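Local coordinates for Peptide/nickel transport system substrate-binding protein (Listeria monocytogenes serotype 1/2a, PDB 5KZT) that binds peptides and probably delivers them to a membrane transporter for uptake, as solute-binding proteins of the OppA type do, at residues D96-W101 against L136-V141; D118-G123 against V148-P153; K262-V267 against S498-Q503. All blocks are in the same frame, centred on the assembly; numbering follows the deposited sequence.

Contact 1: residues D96-W101 against L136-V141; sequences DYVYSW and LGIKAV
Ile-138 reaches from its strand onto the indole of Trp-101, and its branches can be followed outward from the backbone. Ile-138 CB already lies 3.9 Å from Trp-101 CE3. The short branch, CG2, stays close to Trp-101 CE3 and CB. The longer branch starts with CG1 anti to the backbone N (chi1 -178°). Ile-138 CG1 meets Val-98 CG2 at 4.0 Å, where the two side chains pass each other at a slant. CD1 forms the tip and sits over one face of the indole. Ile-138 CD1 is 3.6 Å from the centroid of the six-membered ring of Trp-101, only 14° off the ring normal. This is a CH-pi contact. Ile-138 CD1 also touches Tyr-97 CB at 3.9 Å, while the phenol ring of Tyr-97 leads away from the contact.

The arrangement is a helix packed on one face of a small antiparallel sheet, at its outermost strand 138-140. The segment 96-101 of helix 94-105 runs roughly antiparallel to strand 138-140, at 150° between their directions, the short axes approaching to 7.9 Å. Leu-146 and Val-148, on the adjacent strand 145-149, extend the apolar surface under Tyr-97 and Trp-101.

Further along the strand, Val-98 CG2 lies 3.7 Å from Ala-140 N and 4.1 Å from Ala-140 CB. Before the strand, Leu-136 brings CD2 to within 3.6 Å of Trp-101 CB. Gly-137 is the centre of an inverse gamma turn between Leu-136 and Ile-138. The indole is held from further sides as well. Its NE1 is hydrogen-bonded to the carbonyl oxygen of Phe-166, and the rings of Phe-166 and Phe-117 meet it edge-to-face.

Contact 2: residues D118-G123 against V148-P153; sequences DAIKNG and VTLSKP
Ile-120 and Leu-150 form a single beta bridge, with their CA atoms 4.2 Å apart and one backbone hydrogen bond on each side of the pair. Lys-121 N donates to Thr-149 O at 2.9 Å. Ser-151 N donates to Ala-119 O at 2.8 Å, from well above the plane of that carbonyl (47° out of it). Ile-120 is also the first residue of a type II beta turn that ends at Gly-123, closed by a bond from Gly-123 N to Ile-120 O.

Ser-151 adds a third bond with its side chain. OG lies between the backbone N and the carbonyl carbon (chi1 60°). Ser-151 OG donates to Asp-118 O at 2.7 Å, in the carbonyl plane and on a lone pair. The main chain and side chain of one serine thus hold two successive carbonyls, at the end of the 3-10 segment.

The side chains divide into a buried group and a more open one. Ile-120 CD1 meets Leu-150 CD2 at 3.8 Å and Val-148 CG1 at 4.1 Å, and the isoleucine side chain crosses each of them obliquely. Trp-101 of helix 94-105 touches both Ile-120 and Val-148, which joins this cluster to helix 94-105. On the more open side, exposed Lys-121 and partly exposed Thr-149 lie side by side and point the same way. Lys-121 CD is 3.8 Å from Thr-149 CG2, and the extended lysine chain carries its amino group away from the contact.

The polar links across the contact all end on main-chain carbonyls, and no side-chain charge is paired across it. The loop is therefore fixed to the end of strand 145-149 chiefly through backbone groups, with the aliphatic cluster packed behind them and the lysine ammonium left outside.

Contact 3: residues K262-V267 against S498-Q503; sequences KDYVTV and STAYLQ
Tyr-264 and Leu-502 face each other as a non-hydrogen-bonded pair of two antiparallel strands. Their side chains share one face of the sheet with Thr-266 and Ala-500. Packing on this face is close. Leu-502 CD2 lies at the edge of the Tyr-264 ring, near its plane, and 4.2 Å from Tyr-264 CB. CG of Tyr-264 is anti to the backbone N (chi1 -175°), and the outer part of the ring reaches along to Ala-500, with Tyr-264 OH 3.4 Å from Ala-500 CB. Leu-250 touches both Tyr-264 and Leu-502, while Leu-237 and Tyr-240 of helix 233-241 help bury Leu-502. Thr-266 is the exposed member of this face.

The opposite face is more open, and its four residues are all partly exposed. Val-265 CG2 lies 3.7 Å from Tyr-501 CB. Val-267 CG2 reaches the ring of Tyr-501, 3.9 Å from Tyr-501 CE1. Arg-247 makes a cation-pi contact with Tyr-501, and its NE hydrogen-bonds to Gln-503 OE1.

Five backbone bonds join the strands. Val-265 and Tyr-501 exchange a pair, as do Val-267 and Thr-499, with Val-267 N 2.8 Å from Thr-499 O. Gln-503 N closes the row on Asp-263 O at 2.9 Å. Paired long strands of this kind, 264-277 and 491-503, are consistent with the interlobe connecting strands of the OppA-type solute-binding fold.

Contacts 1 and 2 belong to one structural unit. Their centres are 12 Å apart, and their segments alternate along the chain. Gly-137 joins them directly: Gly-137 N lies 2.9 Å from Lys-121 O and Gly-137 O 2.8 Å from Thr-149 N, both probable hydrogen bonds. Strands 138-140 and 145-149 are neighbours in the same antiparallel sheet. Contact 3 stands apart, on the opposite side of the chain's centre. Its centre is about 41 Å from that of contact 1 and about 40 Å from that of contact 2. Its nearest atoms are about 27 Å from either of them. It belongs to a different, mixed sheet, formed by strands much further along the chain.

Contact 1: residues D96-W101 against L136-V141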
loop_
_atom_site.group_PDB
_atom_site.type_symbol
_atom_site.label_atom_id
_atom_site.label_comp_id
_atom_site.label_asym_id
_atom_site.label_seq_id
_atom_site.Cartn_x
_atom_site.Cartn_y
_atom_site.Cartn_z
ATOM N N ASP A 96 -20.178 9.093 -13.024
ATOM C CA ASP A 96 -19.200 8.032 -12.826
ATOM C C ASP A 96 -18.512 8.149 -11.472
ATOM O O ASP A 96 -18.138 7.140 -10.874
ATOM C CB ASP A 96 -18.121 8.075 -13.904
ATOM C CG ASP A 96 -18.659 7.923 -15.301
ATOM O OD1 ASP A 96 -19.750 7.374 -15.516
ATOM O OD2 ASP A 96 -17.939 8.352 -16.227
ATOM N N TYR A 97 -18.322 9.383 -11.007
ATOM C CA TYR A 97 -17.739 9.602 -9.689
ATOM C C TYR A 97 -18.749 9.316 -8.596
ATOM O O TYR A 97 -18.420 8.671 -7.588
ATOM C CB TYR A 97 -17.220 11.019 -9.525
ATOM C CG TYR A 97 -16.031 11.338 -10.371
ATOM C CD1 TYR A 97 -16.193 11.792 -11.674
ATOM C CD2 TYR A 97 -14.743 11.216 -9.875
ATOM C CE1 TYR A 97 -15.088 12.090 -12.470
ATOM C CE2 TYR A 97 -13.639 11.514 -10.662
ATOM C CZ TYR A 97 -13.829 11.966 -11.950
ATOM O OH TYR A 97 -12.780 12.293 -12.751
ATOM N N VAL A 98 -19.977 9.777 -8.792
ATOM C CA VAL A 98 -21.032 9.506 -7.831
ATOM C C VAL A 98 -21.198 7.997 -7.677
ATOM O O VAL A 98 -21.210 7.468 -6.556
ATOM C CB VAL A 98 -22.367 10.162 -8.230
ATOM C CG1 VAL A 98 -23.505 9.718 -7.318
ATOM C CG2 VAL A 98 -22.243 11.671 -8.173
ATOM N N TYR A 99 -21.310 7.306 -8.802
ATOM C CA TYR A 99 -21.430 5.852 -8.774
ATOM C C TYR A 99 -20.283 5.189 -8.010
ATOM O O TYR A 99 -20.528 4.375 -7.136
ATOM C CB TYR A 99 -21.528 5.283 -10.190
ATOM C CG TYR A 99 -21.372 3.789 -10.211
ATOM C CD1 TYR A 99 -22.375 2.946 -9.693
ATOM C CD2 TYR A 99 -20.215 3.212 -10.689
ATOM C CE1 TYR A 99 -22.218 1.572 -9.689
ATOM C CE2 TYR A 99 -20.048 1.841 -10.688
ATOM C CZ TYR A 99 -21.047 1.028 -10.186
ATOM O OH TYR A 99 -20.841 -0.335 -10.189
ATOM N N SER A 100 -19.038 5.532 -8.330
ATOM C CA SER A 100 -17.900 4.814 -7.730
ATOM C C SER A 100 -17.669 5.134 -6.250
ATOM O O SER A 100 -17.270 4.262 -5.493
ATOM C CB SER A 100 -16.614 5.017 -8.511
ATOM O OG SER A 100 -16.134 6.322 -8.351
ATOM N N TRP A 101 -17.898 6.363 -5.832
ATOM C CA TRP A 101 -17.760 6.678 -4.411
ATOM C C TRP A 101 -18.883 5.981 -3.615
ATOM O O TRP A 101 -18.626 5.424 -2.543
ATOM C CB TRP A 101 -17.776 8.166 -4.182
ATOM C CG TRP A 101 -16.612 8.914 -4.735
ATOM C CD1 TRP A 101 -15.774 8.552 -5.757
ATOM C CD2 TRP A 101 -16.196 10.198 -4.316
ATOM N NE1 TRP A 101 -14.855 9.554 -6.002
ATOM C CE2 TRP A 101 -15.092 10.576 -5.123
ATOM C CE3 TRP A 101 -16.621 11.061 -3.305
ATOM C CZ2 TRP A 101 -14.425 11.804 -4.957
ATOM C CZ3 TRP A 101 -15.962 12.289 -3.155
ATOM C CH2 TRP A 101 -14.884 12.635 -3.974
ATOM N N LEU A 136 -24.249 9.853 0.548
ATOM C CA LEU A 136 -22.854 10.271 0.551
ATOM C C LEU A 136 -22.721 11.690 0.009
ATOM O O LEU A 136 -23.455 12.074 -0.918
ATOM C CB LEU A 136 -22.019 9.312 -0.311
ATOM C CG LEU A 136 -20.487 9.501 -0.253
ATOM C CD1 LEU A 136 -19.932 9.252 1.156
ATOM C CD2 LEU A 136 -19.789 8.591 -1.252
ATOM N N GLY A 137 -21.806 12.456 0.585
ATOM C CA GLY A 137 -21.592 13.837 0.214
ATOM C C GLY A 137 -20.911 14.069 -1.114
ATOM O O GLY A 137 -19.920 14.785 -1.181
ATOM N N ILE A 138 -21.433 13.459 -2.173
ATOM C CA ILE A 138 -21.046 13.777 -3.547
ATOM C C ILE A 138 -22.315 13.826 -4.388
ATOM O O ILE A 138 -23.138 12.912 -4.311
ATOM C CB ILE A 138 -20.001 12.780 -4.113
ATOM C CG1 ILE A 138 -19.595 13.195 -5.535
ATOM C CG2 ILE A 138 -20.499 11.316 -4.038
ATOM C CD1 ILE A 138 -18.390 12.438 -6.084
ATOM N N LYS A 139 -22.458 14.905 -5.157
ATOM C CA LYS A 139 -23.613 15.215 -5.996
ATOM C C LYS A 139 -23.139 15.544 -7.400
ATOM O O LYS A 139 -22.172 16.299 -7.561
ATOM C CB LYS A 139 -24.293 16.498 -5.506
ATOM C CG LYS A 139 -25.526 16.369 -4.659
ATOM C CD LYS A 139 -26.016 17.769 -4.294
ATOM C CE LYS A 139 -27.158 17.771 -3.280
ATOM N NZ LYS A 139 -26.767 17.074 -2.016
ATOM N N ALA A 140 -23.847 15.015 -8.403
ATOM C CA ALA A 140 -23.668 15.446 -9.775
ATOM C C ALA A 140 -24.593 16.647 -9.945
ATOM O O ALA A 140 -25.802 16.499 -10.108
ATOM C CB ALA A 140 -24.028 14.345 -10.750
ATOM N N VAL A 141 -24.017 17.834 -9.884
ATOM C CA VAL A 141 -24.757 19.071 -10.113
ATOM C C VAL A 141 -25.256 19.110 -11.577
ATOM O O VAL A 141 -26.381 19.519 -11.856
ATOM C CB VAL A 141 -23.877 20.294 -9.766
ATOM C CG1 VAL A 141 -24.525 21.596 -10.195
ATOM C CG2 VAL A 141 -23.586 20.313 -8.261
#

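Contact 2: residues D118-G123 against V148-P153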
loop_
_atom_site.group_PDB
_atom_site.type_symbol
_atom_site.label_atom_id
_atom_site.label_comp_id
_atom_site.label_asym_id
_atom_site.label_seq_id
_atom_site.Cartn_x
_atom_site.Cartn_y
_atom_site.Cartn_z
ATOM N N ASP A 118 -14.466 8.348 5.269
ATOM C CA ASP A 118 -14.745 9.122 6.493
ATOM C C ASP A 118 -14.563 10.627 6.281
ATOM O O ASP A 118 -15.192 11.412 6.960
ATOM C CB ASP A 118 -13.799 8.715 7.627
ATOM C CG ASP A 118 -14.176 7.415 8.293
ATOM O OD1 ASP A 118 -15.263 6.837 8.009
ATOM O OD2 ASP A 118 -13.367 6.971 9.168
ATOM N N ALA A 119 -13.647 10.994 5.385
ATOM C CA ALA A 119 -13.440 12.383 4.962
ATOM C C ALA A 119 -14.654 13.008 4.257
ATOM O O ALA A 119 -14.773 14.224 4.254
ATOM C CB ALA A 119 -12.229 12.468 4.047
ATOM N N ILE A 120 -15.529 12.177 3.658
ATOM C CA ILE A 120 -16.703 12.632 2.899
ATOM C C ILE A 120 -17.930 12.579 3.810
ATOM O O ILE A 120 -18.077 11.661 4.621
ATOM C CB ILE A 120 -16.920 11.769 1.622
ATOM C CG1 ILE A 120 -15.618 11.635 0.807
ATOM C CG2 ILE A 120 -18.029 12.336 0.743
ATOM C CD1 ILE A 120 -14.905 12.931 0.490
ATOM N N LYS A 121 -18.792 13.584 3.671
ATOM C CA LYS A 121 -19.973 13.713 4.495
ATOM C C LYS A 121 -20.774 12.414 4.423
ATOM O O LYS A 121 -21.044 11.908 3.334
ATOM C CB LYS A 121 -20.839 14.877 4.031
ATOM C CG LYS A 121 -22.092 15.050 4.880
ATOM C CD LYS A 121 -22.916 16.257 4.473
ATOM C CE LYS A 121 -24.169 16.298 5.318
ATOM N NZ LYS A 121 -25.034 17.425 4.879
ATOM N N ASN A 122 -21.119 11.887 5.592
ATOM C CA ASN A 122 -21.878 10.624 5.751
ATOM C C ASN A 122 -21.144 9.335 5.418
ATOM O O ASN A 122 -21.726 8.270 5.523
ATOM C CB ASN A 122 -23.222 10.677 5.003
ATOM C CG ASN A 122 -24.163 11.721 5.576
ATOM O OD1 ASN A 122 -24.132 11.987 6.776
ATOM N ND2 ASN A 122 -25.002 12.313 4.729
ATOM N N GLY A 123 -19.884 9.403 4.991
ATOM C CA GLY A 123 -19.161 8.188 4.614
ATOM C C GLY A 123 -19.100 7.140 5.724
ATOM O O GLY A 123 -19.414 5.963 5.496
ATOM N N VAL A 148 -18.730 18.174 -3.828
ATOM C CA VAL A 148 -18.260 17.245 -2.778
ATOM C C VAL A 148 -18.309 17.968 -1.445
ATOM O O VAL A 148 -17.759 19.066 -1.301
ATOM C CB VAL A 148 -16.820 16.766 -3.069
ATOM C CG1 VAL A 148 -16.257 15.934 -1.911
ATOM C CG2 VAL A 148 -16.772 15.983 -4.383
ATOM N N THR A 149 -18.966 17.354 -0.469
ATOM C CA THR A 149 -19.067 17.917 0.868
ATOM C C THR A 149 -18.270 17.009 1.801
ATOM O O THR A 149 -18.501 15.787 1.857
ATOM C CB THR A 149 -20.547 18.051 1.324
ATOM O OG1 THR A 149 -21.268 18.876 0.406
ATOM C CG2 THR A 149 -20.639 18.713 2.694
ATOM N N LEU A 150 -17.312 17.594 2.513
ATOM C CA LEU A 150 -16.464 16.835 3.424
ATOM C C LEU A 150 -17.143 16.732 4.770
ATOM O O LEU A 150 -18.009 17.528 5.100
ATOM C CB LEU A 150 -15.106 17.506 3.607
ATOM C CG LEU A 150 -14.357 17.817 2.322
ATOM C CD1 LEU A 150 -12.987 18.366 2.674
ATOM C CD2 LEU A 150 -14.257 16.585 1.445
ATOM N N SER A 151 -16.696 15.781 5.573
ATOM C CA SER A 151 -17.184 15.656 6.942
ATOM C C SER A 151 -16.572 16.738 7.830
ATOM O O SER A 151 -17.181 17.165 8.800
ATOM C CB SER A 151 -16.859 14.266 7.479
ATOM O OG SER A 151 -15.469 14.051 7.472
ATOM N N LYS A 152 -15.362 17.164 7.482
ATOM C CA LYS A 152 -14.661 18.239 8.169
ATOM C C LYS A 152 -13.518 18.677 7.269
ATOM O O LYS A 152 -13.189 17.944 6.329
ATOM C CB LYS A 152 -14.114 17.758 9.512
ATOM C CG LYS A 152 -13.123 16.602 9.462
ATOM C CD LYS A 152 -12.699 16.265 10.904
ATOM C CE LYS A 152 -11.411 15.468 10.953
ATOM N NZ LYS A 152 -11.571 14.201 10.187
ATOM N N PRO A 153 -12.906 19.852 7.549
ATOM C CA PRO A 153 -11.743 20.229 6.738
ATOM C C PRO A 153 -10.694 19.109 6.741
ATOM O O PRO A 153 -10.427 18.526 7.790
ATOM C CB PRO A 153 -11.216 21.487 7.434
ATOM C CG PRO A 153 -12.409 22.086 8.109
ATOM C CD PRO A 153 -13.258 20.903 8.529
#

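Contact 3: residues K262-V267 against S498-Q503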
loop_
_atom_site.group_PDB
_atom_site.type_symbol
_atom_site.label_atom_id
_atom_site.label_comp_id
_atom_site.label_asym_id
_atom_site.label_seq_id
_atom_site.Cartn_x
_atom_site.Cartn_y
_atom_site.Cartn_z
ATOM N N LYS A 262 27.455 1.531 -12.216
ATOM C CA LYS A 262 26.963 2.805 -12.729
ATOM C C LYS A 262 25.435 2.875 -12.761
ATOM O O LYS A 262 24.884 3.926 -12.513
ATOM C CB LYS A 262 27.512 3.079 -14.145
ATOM C CG LYS A 262 27.120 4.456 -14.706
ATOM C CD LYS A 262 27.764 4.708 -16.051
ATOM C CE LYS A 262 27.222 5.978 -16.680
ATOM N NZ LYS A 262 27.934 6.239 -17.950
ATOM N N ASP A 263 24.774 1.753 -13.053
ATOM C CA ASP A 263 23.323 1.712 -13.236
ATOM C C ASP A 263 22.526 1.337 -11.970
ATOM O O ASP A 263 21.307 1.244 -12.023
ATOM C CB ASP A 263 22.985 0.739 -14.369
ATOM C CG ASP A 263 23.521 1.185 -15.711
ATOM O OD1 ASP A 263 23.880 2.373 -15.899
ATOM O OD2 ASP A 263 23.585 0.315 -16.606
ATOM N N TYR A 264 23.212 1.167 -10.844
ATOM C CA TYR A 264 22.567 0.852 -9.574
ATOM C C TYR A 264 21.814 2.078 -9.087
ATOM O O TYR A 264 22.315 3.209 -9.178
ATOM C CB TYR A 264 23.608 0.480 -8.546
ATOM C CG TYR A 264 23.133 -0.002 -7.197
ATOM C CD1 TYR A 264 22.715 -1.329 -7.003
ATOM C CD2 TYR A 264 23.179 0.835 -6.089
ATOM C CE1 TYR A 264 22.343 -1.780 -5.742
ATOM C CE2 TYR A 264 22.797 0.395 -4.825
ATOM C CZ TYR A 264 22.380 -0.908 -4.660
ATOM O OH TYR A 264 22.043 -1.340 -3.409
ATOM N N VAL A 265 20.610 1.859 -8.607
ATOM C CA VAL A 265 19.820 2.935 -8.034
ATOM C C VAL A 265 19.115 2.397 -6.801
ATOM O O VAL A 265 18.862 1.191 -6.695
ATOM C CB VAL A 265 18.768 3.508 -9.020
ATOM C CG1 VAL A 265 19.420 4.163 -10.221
ATOM C CG2 VAL A 265 17.804 2.441 -9.492
ATOM N N THR A 266 18.798 3.310 -5.890
ATOM C CA THR A 266 18.093 2.990 -4.653
ATOM C C THR A 266 16.863 3.874 -4.592
ATOM O O THR A 266 16.940 5.071 -4.869
ATOM C CB THR A 266 18.936 3.285 -3.386
ATOM O OG1 THR A 266 20.248 2.734 -3.515
ATOM C CG2 THR A 266 18.292 2.675 -2.172
ATOM N N VAL A 267 15.740 3.281 -4.205
ATOM C CA VAL A 267 14.484 3.996 -4.076
ATOM C C VAL A 267 14.074 3.874 -2.608
ATOM O O VAL A 267 13.958 2.759 -2.115
ATOM C CB VAL A 267 13.445 3.358 -5.025
ATOM C CG1 VAL A 267 12.030 3.870 -4.756
ATOM C CG2 VAL A 267 13.855 3.615 -6.476
ATOM N N SER A 498 13.789 0.335 1.646
ATOM C CA SER A 498 14.304 0.844 0.370
ATOM C C SER A 498 14.422 -0.335 -0.588
ATOM O O SER A 498 14.459 -1.489 -0.151
ATOM C CB SER A 498 15.655 1.542 0.545
ATOM O OG SER A 498 15.503 2.829 1.131
ATOM N N THR A 499 14.480 -0.037 -1.891
ATOM C CA THR A 499 14.519 -1.052 -2.933
ATOM C C THR A 499 15.680 -0.714 -3.866
ATOM O O THR A 499 15.866 0.448 -4.236
ATOM C CB THR A 499 13.195 -1.103 -3.725
ATOM O OG1 THR A 499 12.098 -1.271 -2.819
ATOM C CG2 THR A 499 13.196 -2.256 -4.704
ATOM N N ALA A 500 16.494 -1.710 -4.184
ATOM C CA ALA A 500 17.648 -1.520 -5.080
ATOM C C ALA A 500 17.344 -2.127 -6.440
ATOM O O ALA A 500 16.683 -3.166 -6.541
ATOM C CB ALA A 500 18.896 -2.146 -4.492
ATOM N N TYR A 501 17.866 -1.482 -7.475
ATOM C CA TYR A 501 17.670 -1.885 -8.860
ATOM C C TYR A 501 18.932 -1.639 -9.656
ATOM O O TYR A 501 19.747 -0.779 -9.296
ATOM C CB TYR A 501 16.587 -1.056 -9.558
ATOM C CG TYR A 501 15.194 -1.080 -8.978
ATOM C CD1 TYR A 501 14.826 -0.197 -7.979
ATOM C CD2 TYR A 501 14.227 -1.941 -9.487
ATOM C CE1 TYR A 501 13.531 -0.188 -7.456
ATOM C CE2 TYR A 501 12.931 -1.953 -8.979
ATOM C CZ TYR A 501 12.586 -1.064 -7.970
ATOM O OH TYR A 501 11.305 -1.067 -7.473
ATOM N N LEU A 502 19.091 -2.396 -10.737
ATOM C CA LEU A 502 19.831 -1.895 -11.879
ATOM C C LEU A 502 18.796 -1.275 -12.787
ATOM O O LEU A 502 17.720 -1.848 -12.975
ATOM C CB LEU A 502 20.591 -2.993 -12.611
ATOM C CG LEU A 502 21.795 -3.627 -11.924
ATOM C CD1 LEU A 502 22.551 -4.478 -12.939
ATOM C CD2 LEU A 502 22.735 -2.595 -11.312
ATOM N N GLN A 503 19.108 -0.096 -13.331
ATOM C CA GLN A 503 18.195 0.647 -14.187
ATOM C C GLN A 503 18.943 1.175 -15.389
ATOM O O GLN A 503 19.904 1.908 -15.213
ATOM C CB GLN A 503 17.607 1.823 -13.411
ATOM C CG GLN A 503 16.550 2.606 -14.174
ATOM C CD GLN A 503 15.929 3.707 -13.326
ATOM O OE1 GLN A 503 15.289 3.436 -12.312
ATOM N NE2 GLN A 503 16.132 4.953 -13.733
#